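Local coordinates for protein uricase (Bacillus fastidiosus, PDB 4R8X) that oxidises urate, probably to 5-hydroxyisourate, in the first step of the conversion of urate to (S)-allantoin, at residues Glu142-Thr147 against Ser164-Ile169; Pro21-Lys26 against Phe33-Asn38. All coordinates share one frame; numbering follows the deposited sequence. Where two conformers were deposited one is given.

Contact 1: residues Glu142-Thr147 against Ser164-Ile169; sequences EYVTAT and SGIADI. Unlike the reference sequence in segment 142-147: Val-144 (reference Ala).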
loop_
_atom_site.group_PDB
_atom_site.type_symbol
_atom_site.label_atom_id
_atom_site.label_comp_id
_atom_site.label_asym_id
_atom_site.label_seq_id
_atom_site.Cartn_x
_atom_site.Cartn_y
_atom_site.Cartn_z
ATOM N N GLU D 142 1.686 5.324 15.326
ATOM C CA GLU D 142 3.076 5.763 15.442
ATOM C C GLU D 142 3.967 4.688 16.056
ATOM O O GLU D 142 3.510 3.848 16.838
ATOM C CB GLU D 142 3.173 7.062 16.228
ATOM C CG GLU D 142 2.732 6.953 17.677
ATOM C CD GLU D 142 1.284 7.350 17.886
ATOM O OE1 GLU D 142 0.970 7.821 18.993
ATOM O OE2 GLU D 142 0.455 7.180 16.969
ATOM N N TYR D 143 5.244 4.711 15.697
ATOM C CA TYR D 143 6.142 3.660 16.133
ATOM C C TYR D 143 7.543 4.216 16.368
ATOM O O TYR D 143 7.945 5.203 15.751
ATOM C CB TYR D 143 6.138 2.504 15.123
ATOM C CG TYR D 143 6.597 2.893 13.738
ATOM C CD1 TYR D 143 5.687 3.333 12.777
ATOM C CD2 TYR D 143 7.941 2.836 13.391
ATOM C CE1 TYR D 143 6.108 3.693 11.505
ATOM C CE2 TYR D 143 8.372 3.188 12.129
ATOM C CZ TYR D 143 7.458 3.623 11.191
ATOM O OH TYR D 143 7.896 3.986 9.941
ATOM N N VAL D 144 8.267 3.560 17.262
ATOM C CA VAL D 144 9.604 3.969 17.637
ATOM C C VAL D 144 10.615 3.602 16.568
ATOM O O VAL D 144 10.542 2.543 15.956
ATOM C CB VAL D 144 9.992 3.309 18.976
ATOM C CG1 VAL D 144 11.393 3.726 19.406
ATOM C CG2 VAL D 144 8.987 3.677 20.052
ATOM N N THR D 145 11.586 4.484 16.357
ATOM C CA THR D 145 12.664 4.215 15.418
ATOM C C THR D 145 14.029 4.406 16.090
ATOM O O THR D 145 14.150 5.114 17.092
ATOM C CB THR D 145 12.580 5.139 14.178
ATOM O OG1 THR D 145 12.687 6.508 14.593
ATOM C CG2 THR D 145 11.249 4.932 13.441
ATOM N N ALA D 146 15.048 3.751 15.535
ATOM C CA ALA D 146 16.431 3.978 15.959
ATOM C C ALA D 146 17.403 3.521 14.885
ATOM O O ALA D 146 17.090 2.635 14.095
ATOM C CB ALA D 146 16.716 3.269 17.284
ATOM N N THR D 147 18.580 4.144 14.869
ATOM C CA THR D 147 19.693 3.710 14.037
ATOM C C THR D 147 20.947 3.778 14.874
ATOM O O THR D 147 21.146 4.732 15.623
ATOM C CB THR D 147 19.890 4.634 12.814
ATOM O OG1 THR D 147 18.767 4.517 11.938
ATOM C CG2 THR D 147 21.130 4.262 12.029
ATOM N N SER D 164 17.384 8.365 17.177
ATOM C CA SER D 164 16.236 7.929 17.964
ATOM C C SER D 164 15.056 8.709 17.443
ATOM O O SER D 164 15.177 9.897 17.146
ATOM C CB SER D 164 16.406 8.280 19.444
ATOM O OG SER D 164 17.595 7.725 19.952
ATOM N N GLY D 165 13.903 8.066 17.335
ATOM C CA GLY D 165 12.738 8.797 16.880
ATOM C C GLY D 165 11.398 8.144 17.117
ATOM O O GLY D 165 11.303 7.007 17.590
ATOM N N ILE D 166 10.363 8.909 16.808
ATOM C CA ILE D 166 9.005 8.399 16.727
ATOM C C ILE D 166 8.488 8.787 15.344
ATOM O O ILE D 166 8.625 9.934 14.904
ATOM C CB ILE D 166 8.099 8.936 17.873
ATOM C CG1 ILE D 166 6.705 8.300 17.823
ATOM C CG2 ILE D 166 7.963 10.441 17.827
ATOM C CD1 ILE D 166 6.587 7.028 18.638
ATOM N N ALA D 167 7.918 7.816 14.643
ATOM C CA ALA D 167 7.493 7.995 13.259
ATOM C C ALA D 167 5.976 7.911 13.157
ATOM O O ALA D 167 5.341 7.184 13.919
ATOM C CB ALA D 167 8.125 6.924 12.382
ATOM N N ASP D 168 5.407 8.679 12.231
ATOM C CA ASP D 168 3.993 8.556 11.862
ATOM C C ASP D 168 2.993 8.960 12.944
ATOM O O ASP D 168 1.959 8.308 13.116
ATOM C CB ASP D 168 3.661 7.140 11.374
ATOM C CG ASP D 168 4.364 6.781 10.082
ATOM O OD1 ASP D 168 5.016 7.659 9.475
ATOM O OD2 ASP D 168 4.257 5.608 9.674
ATOM N N ILE D 169 3.292 10.033 13.669
ATOM C CA ILE D 169 2.294 10.656 14.533
ATOM C C ILE D 169 1.313 11.388 13.607
ATOM O O ILE D 169 1.734 12.151 12.745
ATOM C CB ILE D 169 2.950 11.671 15.494
ATOM C CG1 ILE D 169 3.806 10.960 16.539
ATOM C CG2 ILE D 169 1.911 12.542 16.160
ATOM C CD1 ILE D 169 4.628 11.922 17.379
HETATM O O HOH W 1 -0.346 8.303 14.725
HETATM O O HOH W 2 5.942 4.573 8.260
#
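Tyr-143 lays its ring across Ala-167 where the long antiparallel strands 143-153 and 156-173 of a beta hairpin pair near the middle of the chain, within the large curved sheet of the uricase family, a member of the tunnelling-fold group. Chi1 of Tyr-143 (61°) sets CG between its own backbone N and carbonyl carbon. The end of the side chain comes nearer the other strand, and Ala-167 CB lies over one ring face, 3.8 Å from the ring centroid and displaced toward the rim, a CH-pi contact whose closest ring atom is CZ. Thr-145 flanks the methyl too, its CG2 3.9 Å from Ala-167 CB. Ile-166, its CG1 anti to the backbone N, lies on the other face of the sheet with Val-144. The side chain of Glu-142, just before the strand, runs beside it, pointing the same way, with CG 4.0 Å from Ile-166 CD1. Helices 88-102 and 225-238 pack against this face, and Arg-229 of the second forms a salt bridge with the Glu-142 carboxylate. Two hydrogen-bonded pairs, Tyr-143 with Ala-167 and Thr-145 with Gly-165, hold the strands in register. Thr-145 OG1 leans over Gly-165, only 3.2 Å from its CA, where a side chain on the same face would collide with it.

Contact 2: residues Pro21-Lys26 against Phe33-Asn38; sequences PLKGLK and FTEKHN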
loop_
_atom_site.group_PDB
_atom_site.type_symbol
_atom_site.label_atom_id
_atom_site.label_comp_id
_atom_site.label_asym_id
_atom_site.label_seq_id
_atom_site.Cartn_x
_atom_site.Cartn_y
_atom_site.Cartn_z
ATOM N N PRO D 21 12.135 -5.133 31.379
ATOM C CA PRO D 21 11.315 -3.921 31.292
ATOM C C PRO D 21 12.141 -2.640 31.408
ATOM O O PRO D 21 13.161 -2.595 32.098
ATOM C CB PRO D 21 10.355 -4.055 32.486
ATOM C CG PRO D 21 10.312 -5.515 32.779
ATOM C CD PRO D 21 11.706 -6.009 32.485
ATOM N N LEU D 22 11.695 -1.608 30.705
ATOM C CA LEU D 22 12.236 -0.267 30.850
ATOM C C LEU D 22 11.439 0.426 31.955
ATOM O O LEU D 22 10.240 0.646 31.807
ATOM C CB LEU D 22 12.111 0.474 29.511
ATOM C CG LEU D 22 12.546 1.940 29.435
ATOM C CD1 LEU D 22 14.039 2.094 29.727
ATOM C CD2 LEU D 22 12.212 2.498 28.069
ATOM N N LYS D 23 12.093 0.737 33.072
ATOM C CA LYS D 23 11.407 1.330 34.221
ATOM C C LYS D 23 12.190 2.522 34.735
ATOM O O LYS D 23 13.403 2.554 34.602
ATOM C CB LYS D 23 11.300 0.323 35.370
ATOM C CG LYS D 23 10.388 -0.858 35.125
ATOM C CD LYS D 23 10.305 -1.718 36.377
ATOM C CE LYS D 23 9.411 -2.922 36.167
ATOM N NZ LYS D 23 9.422 -3.809 37.361
ATOM N N GLY D 24 11.510 3.489 35.343
ATOM C CA GLY D 24 12.203 4.588 35.999
ATOM C C GLY D 24 12.539 5.760 35.098
ATOM O O GLY D 24 13.543 6.449 35.297
ATOM N N LEU D 25 11.696 5.993 34.099
ATOM C CA LEU D 25 11.873 7.139 33.222
ATOM C C LEU D 25 11.617 8.441 33.981
ATOM O O LEU D 25 11.020 8.435 35.057
ATOM C CB LEU D 25 10.953 7.015 32.009
ATOM C CG LEU D 25 11.168 5.747 31.174
ATOM C CD1 LEU D 25 10.077 5.569 30.117
ATOM C CD2 LEU D 25 12.554 5.760 30.530
ATOM N N LYS D 26 12.078 9.555 33.426
ATOM C CA LYS D 26 11.891 10.855 34.059
ATOM C C LYS D 26 10.418 11.248 34.018
ATOM O O LYS D 26 9.776 11.158 32.972
ATOM C CB LYS D 26 12.737 11.909 33.341
ATOM C CG LYS D 26 12.671 13.306 33.940
ATOM C CD LYS D 26 13.340 14.314 33.017
ATOM C CE LYS D 26 13.882 15.505 33.782
ATOM N NZ LYS D 26 15.083 15.130 34.579
ATOM N N PHE D 33 3.698 8.384 30.870
ATOM C CA PHE D 33 4.470 7.220 30.446
ATOM C C PHE D 33 5.781 7.166 31.207
ATOM O O PHE D 33 6.666 7.977 30.961
ATOM C CB PHE D 33 4.757 7.297 28.943
ATOM C CG PHE D 33 5.273 6.012 28.354
ATOM C CD1 PHE D 33 4.396 5.059 27.858
ATOM C CD2 PHE D 33 6.634 5.764 28.281
ATOM C CE1 PHE D 33 4.865 3.874 27.317
ATOM C CE2 PHE D 33 7.113 4.580 27.733
ATOM C CZ PHE D 33 6.230 3.638 27.248
ATOM N N THR D 34 5.914 6.212 32.124
ATOM C CA THR D 34 7.149 6.105 32.904
ATOM C C THR D 34 7.788 4.725 32.853
ATOM O O THR D 34 8.856 4.522 33.420
ATOM C CB THR D 34 6.955 6.527 34.381
ATOM O OG1 THR D 34 5.907 5.749 34.975
ATOM C CG2 THR D 34 6.612 8.013 34.469
ATOM N N GLU D 35 7.132 3.784 32.185
ATOM C CA GLU D 35 7.692 2.449 32.025
ATOM C C GLU D 35 7.161 1.792 30.767
ATOM O O GLU D 35 6.045 2.064 30.331
ATOM C CB GLU D 35 7.401 1.564 33.241
ATOM C CG GLU D 35 5.930 1.244 33.456
ATOM C CD GLU D 35 5.684 0.304 34.624
ATOM O OE1 GLU D 35 4.499 0.100 34.972
ATOM O OE2 GLU D 35 6.659 -0.235 35.194
ATOM N N LYS D 36 7.980 0.937 30.174
ATOM C CA LYS D 36 7.562 0.189 29.002
ATOM C C LYS D 36 7.854 -1.275 29.300
ATOM O O LYS D 36 9.011 -1.675 29.399
ATOM C CB LYS D 36 8.326 0.666 27.766
ATOM C CG LYS D 36 7.841 0.089 26.437
ATOM C CD LYS D 36 8.407 0.875 25.255
ATOM C CE LYS D 36 7.896 0.335 23.930
ATOM N NZ LYS D 36 8.274 1.221 22.785
ATOM N N HIS D 37 6.804 -2.066 29.476
ATOM C CA HIS D 37 6.963 -3.394 30.054
ATOM C C HIS D 37 7.752 -4.381 29.194
ATOM O O HIS D 37 8.309 -5.333 29.724
ATOM C CB HIS D 37 5.611 -3.977 30.495
ATOM C CG HIS D 37 4.587 -4.057 29.408
ATOM N ND1 HIS D 37 4.628 -5.012 28.414
ATOM C CD2 HIS D 37 3.478 -3.317 29.177
ATOM C CE1 HIS D 37 3.586 -4.851 27.615
ATOM N NE2 HIS D 37 2.880 -3.822 28.052
ATOM N N ASN D 38 7.789 -4.167 27.880
ATOM C CA ASN D 38 8.574 -5.016 26.963
ATOM C C ASN D 38 8.157 -6.490 26.913
ATOM O O ASN D 38 8.971 -7.366 26.597
ATOM C CB ASN D 38 10.081 -4.907 27.226
ATOM C CG ASN D 38 10.659 -3.563 26.803
ATOM O OD1 ASN D 38 10.128 -2.889 25.917
ATOM N ND2 ASN D 38 11.763 -3.165 27.441
HETATM O O HOH W 3 9.041 3.912 36.636
HETATM O O HOH W 4 6.837 10.540 31.281
#
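Leu-25 reaches across to Thr-34 and Phe-33 at the turn end of a short antiparallel beta hairpin whose arms, about 22-23 and 35-36, are only weakly bonded strands. Its N donates to Thr-34 O at 3.3 Å, and the side chain closes over the same carbonyl. CB rests beside Thr-34 O; CG comes nearer, 3.4 Å from that oxygen. With chi2 at 171°, CD1 is carried on anti to CA, to 3.7 Å from the carbonyl carbon of Thr-34 and 3.9 Å from Phe-33 CD2, meeting the ring obliquely. Tyr-222, Ala-224 and Gln-227 pack round the leucine from outside the hairpin. An alanine here would probably open a gap beside the Thr-34 carbonyl and leave the Phe-33 ring without its apolar neighbour on the facing arm. Further along, Leu-22 and Lys-36 form a hydrogen-bonded pair, the bond from Lys-36 N to Leu-22 O being the shorter at 2.8 Å. The extended Lys-36 chain then leads away to salt bridges with Glu-226 and Glu-115. Near the turn, Gly-24 N bonds weakly to Thr-34 O, and a water bridges the same two atoms, accepting from Gly-24 N at 2.8 Å and donating to Thr-34 O.

Overall arrangement
Contact 2 closes before contact 1 opens along the chain, and their centres lie about 17 Å apart. They nevertheless touch: Lys-36 NZ packs 3.7 Å from Val-144 CG2, so the small hairpin reaches the helix-covered face of the main sheet. Glu-115, the second partner of Lys-36, also accepts a hydrogen bond from Val-144 N through OE1. Helix 225-238 is a second shared neighbour, with Ala-225 against Val-144 and Ile-166, and Glu-226 against Phe-33. Contact 1 is buried near the chain centre, whereas contact 2 is partly buried about 17 Å from it. Both lie away from the predicted urate-binding residues Phe-179, Arg-196, Gln-245 and Asn-271.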